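Local coordinates for protein Rab GDP dissociation inhibitor alpha (Naegleria fowleri, PDB 6C87) that probably extracts prenylated Rab GTPases from membranes and holds them in the GDP-bound state, at residues 98-102 / 103-107; 139-142 / 143-147; 208-211 / 212-216; 380-383 / 384-387. All coordinates share one frame; numbering follows the deposited sequence.

Contact 1: 98-102 / 103-107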
ATOM      1  N   ILE A  98     -16.490  -2.414   4.406  1.00 51.29           N
ATOM      2  CA  ILE A  98     -16.834  -1.058   3.990  1.00 51.79           C
ATOM      3  C   ILE A  98     -17.846  -0.446   4.951  1.00 53.51           C
ATOM      4  O   ILE A  98     -17.727   0.725   5.334  1.00 52.68           O
ATOM      5  CB  ILE A  98     -17.373  -1.060   2.552  1.00 52.12           C
ATOM      6  CG1 ILE A  98     -16.363  -1.682   1.593  1.00 52.51           C
ATOM      7  CG2 ILE A  98     -17.660   0.358   2.107  1.00 55.71           C
ATOM      8  CD1 ILE A  98     -16.909  -1.838   0.175  1.00 47.95           C
ATOM      9  N   LEU A  99     -18.858  -1.226   5.346  1.00 49.60           N
ATOM     10  CA  LEU A  99     -19.846  -0.756   6.313  1.00 41.30           C
ATOM     11  C   LEU A  99     -19.191  -0.363   7.630  1.00 46.66           C
ATOM     12  O   LEU A  99     -19.595   0.620   8.263  1.00 50.72           O
ATOM     13  CB  LEU A  99     -20.886  -1.847   6.550  1.00 35.20           C
ATOM     14  CG  LEU A  99     -21.826  -2.136   5.383  1.00 37.87           C
ATOM     15  CD1 LEU A  99     -22.794  -3.267   5.731  1.00 33.32           C
ATOM     16  CD2 LEU A  99     -22.566  -0.853   5.005  1.00 30.88           C
ATOM     17  N   ARG A 100     -18.177  -1.119   8.058  1.00 40.37           N
ATOM     18  CA  ARG A 100     -17.460  -0.767   9.278  1.00 37.85           C
ATOM     19  C   ARG A 100     -16.725   0.557   9.130  1.00 44.70           C
ATOM     20  O   ARG A 100     -16.655   1.341  10.083  1.00 48.79           O
ATOM     21  CB  ARG A 100     -16.489  -1.878   9.671  1.00 40.56           C
ATOM     22  CG  ARG A 100     -17.131  -3.039  10.417  1.00 47.57           C
ATOM     23  CD  ARG A 100     -16.187  -4.232  10.542  1.00 45.49           C
ATOM     24  NE  ARG A 100     -16.914  -5.440  10.913  1.00 47.94           N
ATOM     25  CZ  ARG A 100     -16.415  -6.673  10.857  1.00 48.35           C
ATOM     26  NH1 ARG A 100     -15.176  -6.873  10.426  1.00 45.82           N
ATOM     27  NH2 ARG A 100     -17.167  -7.711  11.221  1.00 39.99           N
ATOM     28  N   MET A 101     -16.180   0.828   7.943  1.00 48.26           N
ATOM     29  CA  MET A 101     -15.453   2.072   7.722  1.00 37.79           C
ATOM     30  C   MET A 101     -16.346   3.293   7.909  1.00 42.60           C
ATOM     31  O   MET A 101     -15.893   4.332   8.405  1.00 51.54           O
ATOM     32  CB  MET A 101     -14.855   2.072   6.322  1.00 35.24           C
ATOM     33  CG  MET A 101     -13.664   1.174   6.141  1.00 47.87           C
ATOM     34  SD  MET A 101     -13.213   1.213   4.403  1.00 55.71           S
ATOM     35  CE  MET A 101     -12.194   2.689   4.393  1.00 54.86           C
ATOM     36  N   THR A 102     -17.617   3.191   7.515  1.00 38.00           N
ATOM     37  CA  THR A 102     -18.531   4.314   7.698  1.00 41.92           C
ATOM     38  C   THR A 102     -18.972   4.469   9.145  1.00 45.09           C
ATOM     39  O   THR A 102     -19.368   5.566   9.549  1.00 46.18           O
ATOM     40  CB  THR A 102     -19.786   4.140   6.845  1.00 44.41           C
ATOM     41  OG1 THR A 102     -20.521   3.009   7.330  1.00 41.07           O
ATOM     42  CG2 THR A 102     -19.430   3.930   5.368  1.00 44.80           C
ATOM     43  N   GLY A 103     -18.940   3.397   9.931  1.00 44.26           N
ATOM     44  CA  GLY A 103     -19.404   3.467  11.296  1.00 42.50           C
ATOM     45  C   GLY A 103     -20.883   3.201  11.480  1.00 48.17           C
ATOM     46  O   GLY A 103     -21.357   3.222  12.624  1.00 53.19           O
ATOM     47  N   VAL A 104     -21.635   2.974  10.397  1.00 43.01           N
ATOM     48  CA  VAL A 104     -23.066   2.735  10.543  1.00 45.09           C
ATOM     49  C   VAL A 104     -23.350   1.430  11.275  1.00 49.30           C
ATOM     50  O   VAL A 104     -24.438   1.274  11.843  1.00 52.30           O
ATOM     51  CB  VAL A 104     -23.777   2.708   9.175  1.00 44.89           C
ATOM     52  CG1 VAL A 104     -23.689   4.056   8.503  1.00 40.74           C
ATOM     53  CG2 VAL A 104     -23.214   1.593   8.289  1.00 43.25           C
ATOM     54  N   THR A 105     -22.397   0.489  11.286  1.00 49.78           N
ATOM     55  CA  THR A 105     -22.598  -0.799  11.945  1.00 50.97           C
ATOM     56  C   THR A 105     -22.617  -0.687  13.464  1.00 55.25           C
ATOM     57  O   THR A 105     -23.140  -1.590  14.128  1.00 59.51           O
ATOM     58  CB  THR A 105     -21.519  -1.805  11.515  1.00 53.59           C
ATOM     59  OG1 THR A 105     -20.215  -1.219  11.648  1.00 56.85           O
ATOM     60  CG2 THR A 105     -21.735  -2.263  10.082  1.00 49.87           C
ATOM     61  N   ARG A 106     -22.064   0.393  14.024  1.00 61.27           N
ATOM     62  CA  ARG A 106     -22.058   0.615  15.466  1.00 72.92           C
ATOM     63  C   ARG A 106     -23.365   1.202  15.988  1.00 78.89           C
ATOM     64  O   ARG A 106     -23.531   1.316  17.208  1.00 78.45           O
ATOM     65  CB  ARG A 106     -20.891   1.533  15.850  1.00 72.51           C
ATOM     66  CG  ARG A 106     -19.670   0.791  16.361  1.00 72.39           C
ATOM     67  CD  ARG A 106     -18.400   1.612  16.234  1.00 78.46           C
ATOM     68  NE  ARG A 106     -17.234   0.865  16.700  1.00 85.67           N
ATOM     69  CZ  ARG A 106     -16.558  -0.014  15.964  1.00 87.35           C
ATOM     70  NH1 ARG A 106     -16.930  -0.265  14.715  1.00 89.77           N
ATOM     71  NH2 ARG A 106     -15.510  -0.647  16.477  1.00 84.28           N
ATOM     72  N   TYR A 107     -24.295   1.558  15.101  1.00 81.78           N
ATOM     73  CA  TYR A 107     -25.581   2.131  15.483  1.00 83.79           C
ATOM     74  C   TYR A 107     -26.472   1.077  16.129  1.00 82.49           C
ATOM     75  O   TYR A 107     -25.992   0.007  16.517  1.00 89.26           O
ATOM     76  CB  TYR A 107     -26.277   2.743  14.264  1.00 86.67           C
ATOM     77  CG  TYR A 107     -25.631   4.017  13.751  1.00 93.93           C
ATOM     78  CD1 TYR A 107     -26.303   4.850  12.870  1.00 96.55           C
ATOM     79  CD2 TYR A 107     -24.348   4.384  14.144  1.00 99.43           C
ATOM     80  CE1 TYR A 107     -25.720   6.020  12.399  1.00 97.93           C
ATOM     81  CE2 TYR A 107     -23.756   5.549  13.678  1.00 99.39           C
ATOM     82  CZ  TYR A 107     -24.448   6.363  12.806  1.00 95.00           C
ATOM     83  OH  TYR A 107     -23.867   7.522  12.341  1.00 87.93           O
TER
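Gly103, Thr102 and Thr105 carry this turn, in which the chain leaves helix 94-102 and folds back along its last residues. Gly103, with positive phi (88°), is the first residue to leave the helical conformation. Its amide is shared between two carbonyls, weakly in both cases: Leu99 O at 3.3 Å and Arg100 O at 3.1 Å from Gly103 N. The Thr102 side chain works as a relay. Chi1 of 66° sets OG1 between the backbone N and the carbonyl carbon, from where it donates to Leu99 O over 2.7 Å, tilted 27° from the carbonyl plane. The same OG1 accepts an almost straight bond from Val104 N (3.3 Å). This is a helix C-terminus with glycine directly after the last helical residue, but the threonine hydroxyl bridges Val104 N and Leu99 O, the pair a Schellman motif would join directly. Thr105 then folds back over the helix: its CG2 meets Leu99 CB at 3.7 Å, while its OG1 lies 3.8 Å from Arg100 CG. Leu99 and Thr102 also pack on helix 22-33, the first helix after strand 15-18 of the Rossmann-like parallel sheet, and Val104 packs on helix 243-254. The Arg100 guanidinium reaches Asn92 through NH1 and, through NH2, the backbone O of Asn227 of the second subunit.

Contact 2: 139-142 / 143-147. With SO4 (sulfate ion), chain E.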
ATOM      1  N   PRO A 139     -23.262 -36.272  -0.672  1.00 53.76           N
ATOM      2  CA  PRO A 139     -24.088 -36.795  -1.771  1.00 48.89           C
ATOM      3  C   PRO A 139     -23.955 -35.995  -3.059  1.00 48.41           C
ATOM      4  O   PRO A 139     -24.464 -36.439  -4.097  1.00 47.52           O
ATOM      5  CB  PRO A 139     -25.517 -36.704  -1.213  1.00 49.97           C
ATOM      6  CG  PRO A 139     -25.358 -36.504   0.270  1.00 55.87           C
ATOM      7  CD  PRO A 139     -24.078 -35.759   0.440  1.00 59.06           C
ATOM      8  N   LEU A 140     -23.291 -34.837  -3.025  1.00 43.89           N
ATOM      9  CA  LEU A 140     -23.073 -34.047  -4.231  1.00 43.40           C
ATOM     10  C   LEU A 140     -22.168 -34.747  -5.237  1.00 45.10           C
ATOM     11  O   LEU A 140     -22.111 -34.328  -6.398  1.00 56.88           O
ATOM     12  CB  LEU A 140     -22.463 -32.698  -3.862  1.00 47.49           C
ATOM     13  CG  LEU A 140     -23.313 -31.832  -2.946  1.00 49.96           C
ATOM     14  CD1 LEU A 140     -22.445 -30.772  -2.312  1.00 53.99           C
ATOM     15  CD2 LEU A 140     -24.461 -31.204  -3.724  1.00 42.32           C
ATOM     16  N   LEU A 141     -21.422 -35.762  -4.811  1.00 43.98           N
ATOM     17  CA  LEU A 141     -20.430 -36.423  -5.645  1.00 47.64           C
ATOM     18  C   LEU A 141     -20.708 -37.916  -5.713  1.00 47.97           C
ATOM     19  O   LEU A 141     -21.260 -38.497  -4.772  1.00 51.60           O
ATOM     20  CB  LEU A 141     -19.018 -36.202  -5.104  1.00 49.20           C
ATOM     21  CG  LEU A 141     -18.630 -34.763  -4.804  1.00 44.56           C
ATOM     22  CD1 LEU A 141     -17.278 -34.728  -4.110  1.00 46.00           C
ATOM     23  CD2 LEU A 141     -18.599 -33.971  -6.094  1.00 45.60           C
ATOM     24  N   GLY A 142     -20.316 -38.532  -6.833  1.00 48.29           N
ATOM     25  CA  GLY A 142     -20.339 -39.975  -6.964  1.00 42.65           C
ATOM     26  C   GLY A 142     -19.204 -40.637  -6.191  1.00 44.01           C
ATOM     27  O   GLY A 142     -18.340 -39.982  -5.610  1.00 54.08           O
ATOM     28  N   PHE A 143     -19.201 -41.974  -6.215  1.00 45.52           N
ATOM     29  CA  PHE A 143     -18.280 -42.727  -5.367  1.00 51.29           C
ATOM     30  C   PHE A 143     -16.829 -42.372  -5.652  1.00 53.41           C
ATOM     31  O   PHE A 143     -16.047 -42.116  -4.728  1.00 57.14           O
ATOM     32  CB  PHE A 143     -18.488 -44.229  -5.539  1.00 48.89           C
ATOM     33  CG  PHE A 143     -17.542 -45.061  -4.711  1.00 54.87           C
ATOM     34  CD1 PHE A 143     -16.313 -45.472  -5.224  1.00 61.41           C
ATOM     35  CD2 PHE A 143     -17.872 -45.424  -3.415  1.00 55.35           C
ATOM     36  CE1 PHE A 143     -15.438 -46.230  -4.461  1.00 54.83           C
ATOM     37  CE2 PHE A 143     -17.002 -46.189  -2.649  1.00 56.17           C
ATOM     38  CZ  PHE A 143     -15.785 -46.591  -3.174  1.00 57.89           C
ATOM     39  N   PHE A 144     -16.444 -42.369  -6.926  1.00 54.56           N
ATOM     40  CA  PHE A 144     -15.049 -42.109  -7.257  1.00 55.84           C
ATOM     41  C   PHE A 144     -14.721 -40.624  -7.176  1.00 57.88           C
ATOM     42  O   PHE A 144     -13.584 -40.262  -6.857  1.00 61.26           O
ATOM     43  CB  PHE A 144     -14.722 -42.658  -8.650  1.00 52.07           C
ATOM     44  CG  PHE A 144     -14.635 -44.163  -8.715  1.00 54.49           C
ATOM     45  CD1 PHE A 144     -15.645 -44.908  -9.301  1.00 53.14           C
ATOM     46  CD2 PHE A 144     -13.541 -44.830  -8.193  1.00 56.90           C
ATOM     47  CE1 PHE A 144     -15.568 -46.290  -9.363  1.00 55.20           C
ATOM     48  CE2 PHE A 144     -13.462 -46.210  -8.255  1.00 65.40           C
ATOM     49  CZ  PHE A 144     -14.481 -46.937  -8.844  1.00 57.25           C
ATOM     50  N   GLU A 145     -15.696 -39.753  -7.447  1.00 56.65           N
ATOM     51  CA  GLU A 145     -15.445 -38.320  -7.336  1.00 59.53           C
ATOM     52  C   GLU A 145     -15.269 -37.884  -5.885  1.00 60.84           C
ATOM     53  O   GLU A 145     -14.501 -36.955  -5.617  1.00 63.85           O
ATOM     54  CB  GLU A 145     -16.563 -37.534  -8.010  1.00 56.52           C
ATOM     55  CG  GLU A 145     -16.317 -36.051  -7.987  1.00 68.21           C
ATOM     56  CD  GLU A 145     -16.423 -35.428  -9.357  1.00 77.96           C
ATOM     57  OE1 GLU A 145     -17.055 -36.043 -10.239  1.00 82.29           O
ATOM     58  OE2 GLU A 145     -15.861 -34.331  -9.558  1.00 80.20           O
ATOM     59  N   LYS A 146     -15.972 -38.527  -4.945  1.00 57.75           N
ATOM     60  CA  LYS A 146     -15.741 -38.268  -3.524  1.00 53.27           C
ATOM     61  C   LYS A 146     -14.267 -38.400  -3.176  1.00 60.88           C
ATOM     62  O   LYS A 146     -13.690 -37.534  -2.509  1.00 63.33           O
ATOM     63  CB  LYS A 146     -16.554 -39.241  -2.669  1.00 51.39           C
ATOM     64  CG  LYS A 146     -17.991 -38.860  -2.405  1.00 50.59           C
ATOM     65  CD  LYS A 146     -18.669 -39.956  -1.590  1.00 44.78           C
ATOM     66  CE  LYS A 146     -20.152 -39.696  -1.435  1.00 43.18           C
ATOM     67  NZ  LYS A 146     -20.859 -39.589  -2.738  1.00 46.30           N
ATOM     68  N   LEU A 147     -13.640 -39.483  -3.638  1.00 62.98           N
ATOM     69  CA  LEU A 147     -12.234 -39.718  -3.333  1.00 62.60           C
ATOM     70  C   LEU A 147     -11.337 -38.714  -4.049  1.00 62.47           C
ATOM     71  O   LEU A 147     -10.372 -38.209  -3.462  1.00 66.21           O
ATOM     72  CB  LEU A 147     -11.862 -41.155  -3.692  1.00 66.42           C
ATOM     73  CG  LEU A 147     -12.630 -42.255  -2.946  1.00 66.07           C
ATOM     74  CD1 LEU A 147     -12.616 -43.553  -3.736  1.00 66.35           C
ATOM     75  CD2 LEU A 147     -12.054 -42.484  -1.549  1.00 61.46           C
TER
HETATM   76  S   SO4 E 500     -18.294 -41.572  -9.954  1.00108.32           S
HETATM   77  O1  SO4 E 500     -17.607 -40.946  -8.831  1.00110.96           O
HETATM   78  O2  SO4 E 500     -19.571 -40.897 -10.177  1.00106.46           O
HETATM   79  O3  SO4 E 500     -18.533 -42.984  -9.655  1.00108.80           O
HETATM   80  O4  SO4 E 500     -17.454 -41.453 -11.143  1.00111.33           O
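The chain turns from the extended Leu141 through Gly142, the N-cap, into helix 143-157, and the first helical bond, Lys146 N to Gly142 O, is 2.9 Å long. Beside this turn the side chain of Leu141 crosses that of Glu145 at about a right angle, the methyl CD2 of Leu141 lying 3.6 Å from Glu145 CG. Leu141 CB also rests against the aliphatic part of Lys146, 3.9 Å from its CG. Glu145 has CG anti to the backbone N (chi1 -177°), which brings its CG against the leucine methyl, and its chain then bends at chi2; the carboxylate is held by Ser187 through OE1 and by Thr190 through OE2. Gly142 has no side chain to cap the helix, and a sulfate, probably from the crystallisation liquor, binds amides of the first turn: it takes a bond from Glu145 N to its O1 (2.6 Å) and a weak one from Phe144 N to the same oxygen. Such anion binding at a helix N-terminus is consistent with the positive end of the helix dipole. The arrangement belongs to the helical domain of the GDI fold, where Leu141 also packs on helix 188-198. On the outer side, Phe143 sets CD1 3.9 Å above the centre of the Phe144 ring, and the sulfate O3 lies at that ring's edge.

Contact 3: 208-211 / 212-216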
ATOM      1  N   THR A 208      -9.040 -20.077 -15.313  1.00 66.70           N
ATOM      2  CA  THR A 208      -7.912 -19.748 -16.171  1.00 72.34           C
ATOM      3  C   THR A 208      -7.425 -18.314 -16.020  1.00 79.02           C
ATOM      4  O   THR A 208      -6.333 -18.001 -16.509  1.00 90.20           O
ATOM      5  CB  THR A 208      -8.261 -20.005 -17.649  1.00 72.03           C
ATOM      6  OG1 THR A 208      -9.390 -19.211 -18.032  1.00 73.44           O
ATOM      7  CG2 THR A 208      -8.579 -21.471 -17.881  1.00 67.96           C
ATOM      8  N   THR A 209      -8.191 -17.438 -15.372  1.00 74.44           N
ATOM      9  CA  THR A 209      -7.857 -16.026 -15.299  1.00 77.44           C
ATOM     10  C   THR A 209      -7.382 -15.578 -13.923  1.00 82.29           C
ATOM     11  O   THR A 209      -6.849 -14.468 -13.807  1.00 91.60           O
ATOM     12  CB  THR A 209      -9.061 -15.169 -15.720  1.00 78.47           C
ATOM     13  OG1 THR A 209     -10.116 -15.320 -14.762  1.00 76.88           O
ATOM     14  CG2 THR A 209      -9.563 -15.594 -17.091  1.00 80.83           C
ATOM     15  N   VAL A 210      -7.526 -16.405 -12.890  1.00 77.32           N
ATOM     16  CA  VAL A 210      -7.173 -15.992 -11.531  1.00 75.28           C
ATOM     17  C   VAL A 210      -6.243 -17.040 -10.926  1.00 77.30           C
ATOM     18  O   VAL A 210      -6.470 -18.247 -11.108  1.00 77.24           O
ATOM     19  CB  VAL A 210      -8.442 -15.806 -10.675  1.00 68.60           C
ATOM     20  CG1 VAL A 210      -8.110 -15.582  -9.212  1.00 61.77           C
ATOM     21  CG2 VAL A 210      -9.280 -14.653 -11.202  1.00 74.40           C
ATOM     22  N   PRO A 211      -5.210 -16.634 -10.183  1.00 76.03           N
ATOM     23  CA  PRO A 211      -4.328 -17.624  -9.551  1.00 73.81           C
ATOM     24  C   PRO A 211      -5.056 -18.432  -8.491  1.00 69.36           C
ATOM     25  O   PRO A 211      -5.972 -17.949  -7.821  1.00 70.62           O
ATOM     26  CB  PRO A 211      -3.202 -16.773  -8.944  1.00 72.98           C
ATOM     27  CG  PRO A 211      -3.765 -15.392  -8.837  1.00 72.73           C
ATOM     28  CD  PRO A 211      -4.729 -15.256  -9.981  1.00 74.76           C
ATOM     29  N   ALA A 212      -4.638 -19.693  -8.361  1.00 66.17           N
ATOM     30  CA  ALA A 212      -5.257 -20.591  -7.391  1.00 61.79           C
ATOM     31  C   ALA A 212      -5.164 -20.053  -5.969  1.00 69.15           C
ATOM     32  O   ALA A 212      -6.039 -20.341  -5.145  1.00 69.03           O
ATOM     33  CB  ALA A 212      -4.612 -21.971  -7.479  1.00 53.13           C
ATOM     34  N   LEU A 213      -4.120 -19.275  -5.661  1.00 75.61           N
ATOM     35  CA  LEU A 213      -3.966 -18.738  -4.310  1.00 74.85           C
ATOM     36  C   LEU A 213      -5.108 -17.796  -3.946  1.00 70.58           C
ATOM     37  O   LEU A 213      -5.502 -17.715  -2.778  1.00 68.00           O
ATOM     38  CB  LEU A 213      -2.620 -18.017  -4.189  1.00 76.98           C
ATOM     39  CG  LEU A 213      -2.134 -17.576  -2.806  1.00 80.12           C
ATOM     40  CD1 LEU A 213      -2.039 -18.767  -1.870  1.00 81.72           C
ATOM     41  CD2 LEU A 213      -0.792 -16.855  -2.898  1.00 81.88           C
ATOM     42  N   GLU A 214      -5.644 -17.070  -4.928  1.00 70.12           N
ATOM     43  CA  GLU A 214      -6.822 -16.246  -4.679  1.00 68.37           C
ATOM     44  C   GLU A 214      -8.052 -17.107  -4.431  1.00 60.79           C
ATOM     45  O   GLU A 214      -8.891 -16.775  -3.584  1.00 64.78           O
ATOM     46  CB  GLU A 214      -7.049 -15.298  -5.849  1.00 77.43           C
ATOM     47  CG  GLU A 214      -7.278 -13.870  -5.428  1.00 86.78           C
ATOM     48  CD  GLU A 214      -7.621 -12.992  -6.600  1.00 97.43           C
ATOM     49  OE1 GLU A 214      -8.802 -12.979  -7.008  1.00 99.80           O
ATOM     50  OE2 GLU A 214      -6.702 -12.329  -7.123  1.00104.89           O
ATOM     51  N   VAL A 215      -8.183 -18.201  -5.184  1.00 51.51           N
ATOM     52  CA  VAL A 215      -9.283 -19.139  -4.981  1.00 49.19           C
ATOM     53  C   VAL A 215      -9.208 -19.753  -3.592  1.00 50.06           C
ATOM     54  O   VAL A 215     -10.223 -19.877  -2.894  1.00 44.94           O
ATOM     55  CB  VAL A 215      -9.261 -20.223  -6.076  1.00 51.56           C
ATOM     56  CG1 VAL A 215     -10.378 -21.236  -5.859  1.00 42.58           C
ATOM     57  CG2 VAL A 215      -9.354 -19.587  -7.467  1.00 51.56           C
ATOM     58  N   ILE A 216      -7.999 -20.140  -3.167  1.00 53.19           N
ATOM     59  CA  ILE A 216      -7.808 -20.716  -1.838  1.00 47.49           C
ATOM     60  C   ILE A 216      -8.179 -19.704  -0.766  1.00 50.90           C
ATOM     61  O   ILE A 216      -8.812 -20.047   0.240  1.00 49.98           O
ATOM     62  CB  ILE A 216      -6.358 -21.206  -1.664  1.00 51.71           C
ATOM     63  CG1 ILE A 216      -6.056 -22.383  -2.596  1.00 54.25           C
ATOM     64  CG2 ILE A 216      -6.089 -21.593  -0.209  1.00 48.57           C
ATOM     65  CD1 ILE A 216      -4.587 -22.820  -2.565  1.00 51.87           C
TER
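Val210 and Glu214 make the side-chain part of this contact, crossing at about a right angle. One methyl does the touching: Val210 CG1 lies 3.5 Å from Glu214 CB and also 3.5 Å from Glu214 OE1, so the glutamate arches over the methyl from its root to its carboxylate. Chi1 of 171° places that CG1 anti to the valine N and facing the first turn of helix 212-229. Next comes the backbone of Pro211, the N-cap of that helix. Its carbonyl oxygen receives two weak bonds, from Glu214 N at 3.0 Å and from Val215 N at 3.5 Å, and a methyl of Val215, CG2, lies 3.8 Å from Pro211 O. Further out, Val210 and Val215 both rest on Tyr201, while Ala212 packs against Met177 and Ile180 of helix 177-184 and pairs through its backbone with Asp175. The turn thus joins the short helix 206-209 to the long helix 212-229 inside the helical domain. Chemically, the contact between the segments combines weak carbonyl bonds with a methyl-to-carboxylate touch that is van der Waals in kind; Glu214, in the first turn of its helix, may in addition gain from the positive end of the helix dipole.

Contact 4: 380-383 / 384-387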
ATOM      1  N   VAL A 380     -36.550 -24.582  -9.257  1.00 36.71           N
ATOM      2  CA  VAL A 380     -36.432 -24.167  -7.866  1.00 35.36           C
ATOM      3  C   VAL A 380     -37.808 -24.082  -7.214  1.00 38.49           C
ATOM      4  O   VAL A 380     -38.011 -24.567  -6.096  1.00 39.64           O
ATOM      5  CB  VAL A 380     -35.682 -22.827  -7.765  1.00 33.80           C
ATOM      6  CG1 VAL A 380     -35.552 -22.419  -6.314  1.00 29.07           C
ATOM      7  CG2 VAL A 380     -34.324 -22.914  -8.431  1.00 37.03           C
ATOM      8  N   LEU A 381     -38.776 -23.473  -7.905  1.00 33.51           N
ATOM      9  CA  LEU A 381     -40.117 -23.332  -7.346  1.00 31.86           C
ATOM     10  C   LEU A 381     -40.744 -24.679  -7.016  1.00 39.54           C
ATOM     11  O   LEU A 381     -41.494 -24.790  -6.039  1.00 43.62           O
ATOM     12  CB  LEU A 381     -41.009 -22.571  -8.322  1.00 32.85           C
ATOM     13  CG  LEU A 381     -40.505 -21.166  -8.610  1.00 41.12           C
ATOM     14  CD1 LEU A 381     -41.409 -20.485  -9.613  1.00 42.96           C
ATOM     15  CD2 LEU A 381     -40.436 -20.374  -7.304  1.00 37.17           C
ATOM     16  N   ASP A 382     -40.456 -25.712  -7.811  1.00 34.88           N
ATOM     17  CA  ASP A 382     -41.014 -27.023  -7.507  1.00 38.31           C
ATOM     18  C   ASP A 382     -40.502 -27.543  -6.168  1.00 39.31           C
ATOM     19  O   ASP A 382     -41.218 -28.259  -5.461  1.00 40.96           O
ATOM     20  CB  ASP A 382     -40.696 -28.016  -8.630  1.00 39.08           C
ATOM     21  CG  ASP A 382     -41.566 -27.810  -9.869  1.00 51.90           C
ATOM     22  OD1 ASP A 382     -42.544 -27.030  -9.796  1.00 59.36           O
ATOM     23  OD2 ASP A 382     -41.270 -28.435 -10.917  1.00 48.90           O
ATOM     24  N   LEU A 383     -39.287 -27.161  -5.783  1.00 37.42           N
ATOM     25  CA  LEU A 383     -38.764 -27.586  -4.495  1.00 33.97           C
ATOM     26  C   LEU A 383     -39.394 -26.827  -3.337  1.00 38.23           C
ATOM     27  O   LEU A 383     -39.325 -27.300  -2.195  1.00 39.42           O
ATOM     28  CB  LEU A 383     -37.244 -27.415  -4.473  1.00 28.13           C
ATOM     29  CG  LEU A 383     -36.459 -28.272  -5.477  1.00 35.89           C
ATOM     30  CD1 LEU A 383     -35.003 -27.820  -5.595  1.00 38.95           C
ATOM     31  CD2 LEU A 383     -36.505 -29.718  -5.065  1.00 29.92           C
ATOM     32  N   LEU A 384     -40.048 -25.694  -3.610  1.00 39.85           N
ATOM     33  CA  LEU A 384     -40.642 -24.879  -2.560  1.00 36.77           C
ATOM     34  C   LEU A 384     -42.098 -25.221  -2.274  1.00 35.66           C
ATOM     35  O   LEU A 384     -42.606 -24.838  -1.217  1.00 45.35           O
ATOM     36  CB  LEU A 384     -40.545 -23.396  -2.932  1.00 33.96           C
ATOM     37  CG  LEU A 384     -39.135 -22.873  -3.209  1.00 34.21           C
ATOM     38  CD1 LEU A 384     -39.146 -21.374  -3.560  1.00 29.33           C
ATOM     39  CD2 LEU A 384     -38.206 -23.178  -2.038  1.00 31.32           C
ATOM     40  N   ASN A 385     -42.761 -25.945  -3.169  1.00 36.95           N
ATOM     41  CA  ASN A 385     -44.192 -26.173  -3.034  1.00 37.40           C
ATOM     42  C   ASN A 385     -44.501 -26.925  -1.744  1.00 44.82           C
ATOM     43  O   ASN A 385     -43.722 -27.793  -1.328  1.00 43.47           O
ATOM     44  CB  ASN A 385     -44.720 -26.951  -4.236  1.00 38.34           C
ATOM     45  CG  ASN A 385     -44.882 -26.077  -5.461  1.00 48.03           C
ATOM     46  OD1 ASN A 385     -45.349 -24.939  -5.365  1.00 48.84           O
ATOM     47  ND2 ASN A 385     -44.480 -26.596  -6.619  1.00 52.76           N
ATOM     48  N   PRO A 386     -45.632 -26.629  -1.088  1.00 41.56           N
ATOM     49  CA  PRO A 386     -46.625 -25.644  -1.545  1.00 38.07           C
ATOM     50  C   PRO A 386     -46.263 -24.182  -1.248  1.00 42.04           C
ATOM     51  O   PRO A 386     -45.646 -23.904  -0.223  1.00 38.05           O
ATOM     52  CB  PRO A 386     -47.893 -26.048  -0.782  1.00 36.98           C
ATOM     53  CG  PRO A 386     -47.418 -26.767   0.425  1.00 36.55           C
ATOM     54  CD  PRO A 386     -46.025 -27.290   0.168  1.00 31.45           C
ATOM     55  N   ILE A 387     -46.668 -23.267  -2.131  1.00 44.18           N
ATOM     56  CA  ILE A 387     -46.377 -21.839  -2.007  1.00 35.26           C
ATOM     57  C   ILE A 387     -47.676 -21.084  -1.732  1.00 33.77           C
ATOM     58  O   ILE A 387     -48.627 -21.165  -2.518  1.00 30.95           O
ATOM     59  CB  ILE A 387     -45.681 -21.301  -3.272  1.00 34.04           C
ATOM     60  CG1 ILE A 387     -44.351 -22.029  -3.497  1.00 35.94           C
ATOM     61  CG2 ILE A 387     -45.471 -19.795  -3.179  1.00 33.71           C
ATOM     62  CD1 ILE A 387     -43.674 -21.681  -4.802  1.00 27.78           C
TER
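Leu381 sends its CD2 methyl to two neighbours beyond the turn, Leu384 CD1 at 4.1 Å and Ile387 CD1 at 4.3 Å. The two leucines meet at a slant, branch against branch, and the isoleucine joins them from the stretch that follows Pro386. In Leu384 the first torsion, -57°, sets CG anti to the carbonyl carbon, beside the backbone N; there CG also lies 3.5 Å from Val380 O. A second pair shows a different geometry: Asp382 and Asn385 run side by side and point the same way, their carboxylate and amide planes 39° apart. Asp382 OD1 and Asn385 ND2 are 3.7 Å from each other, a separation at which no hydrogen bond is assigned, and the acid has its salt bridge elsewhere, from OD2 to Lys378. Under these side chains the backbone winds tightly. Leu384 N donates to Leu381 O over 3.0 Å, and a weak bond from Asn385 N reaches the same oxygen. The cis peptide before Pro386 then turns the chain toward strand 389-400, with Pro386 O bonded to His317. Leu381 and Leu384 face Val364 of strand 360-367, while Leu381 and Ile387 share Cys313 of strand 302-315. The chemistry is therefore divided: methyl groups fasten this helix and its exit to the large mixed sheet by apolar packing, while the carboxylate and amide lie on an exposed flank, where the Lys378 bridge probably offsets the acid's charge.

From the N terminus the four contacts follow in series, none nested in or crossing another, and each closes only a local turn. Contact 1 ends helix 94-102 before strand 111-121, near the Rossmann-like part and at an interface with the second subunit. Contacts 2 and 3 start helices 143-157 and 212-229 of the helical domain; their centres are 24 Å apart, on the same side of the chain's centre. Contact 4 closes the exit of helix 378-384 on the mixed sheet, across the chain's centre from contact 1. No two of them touch: the nearest pair, contacts 2 and 4, stays about 11 Å apart between nearest atoms.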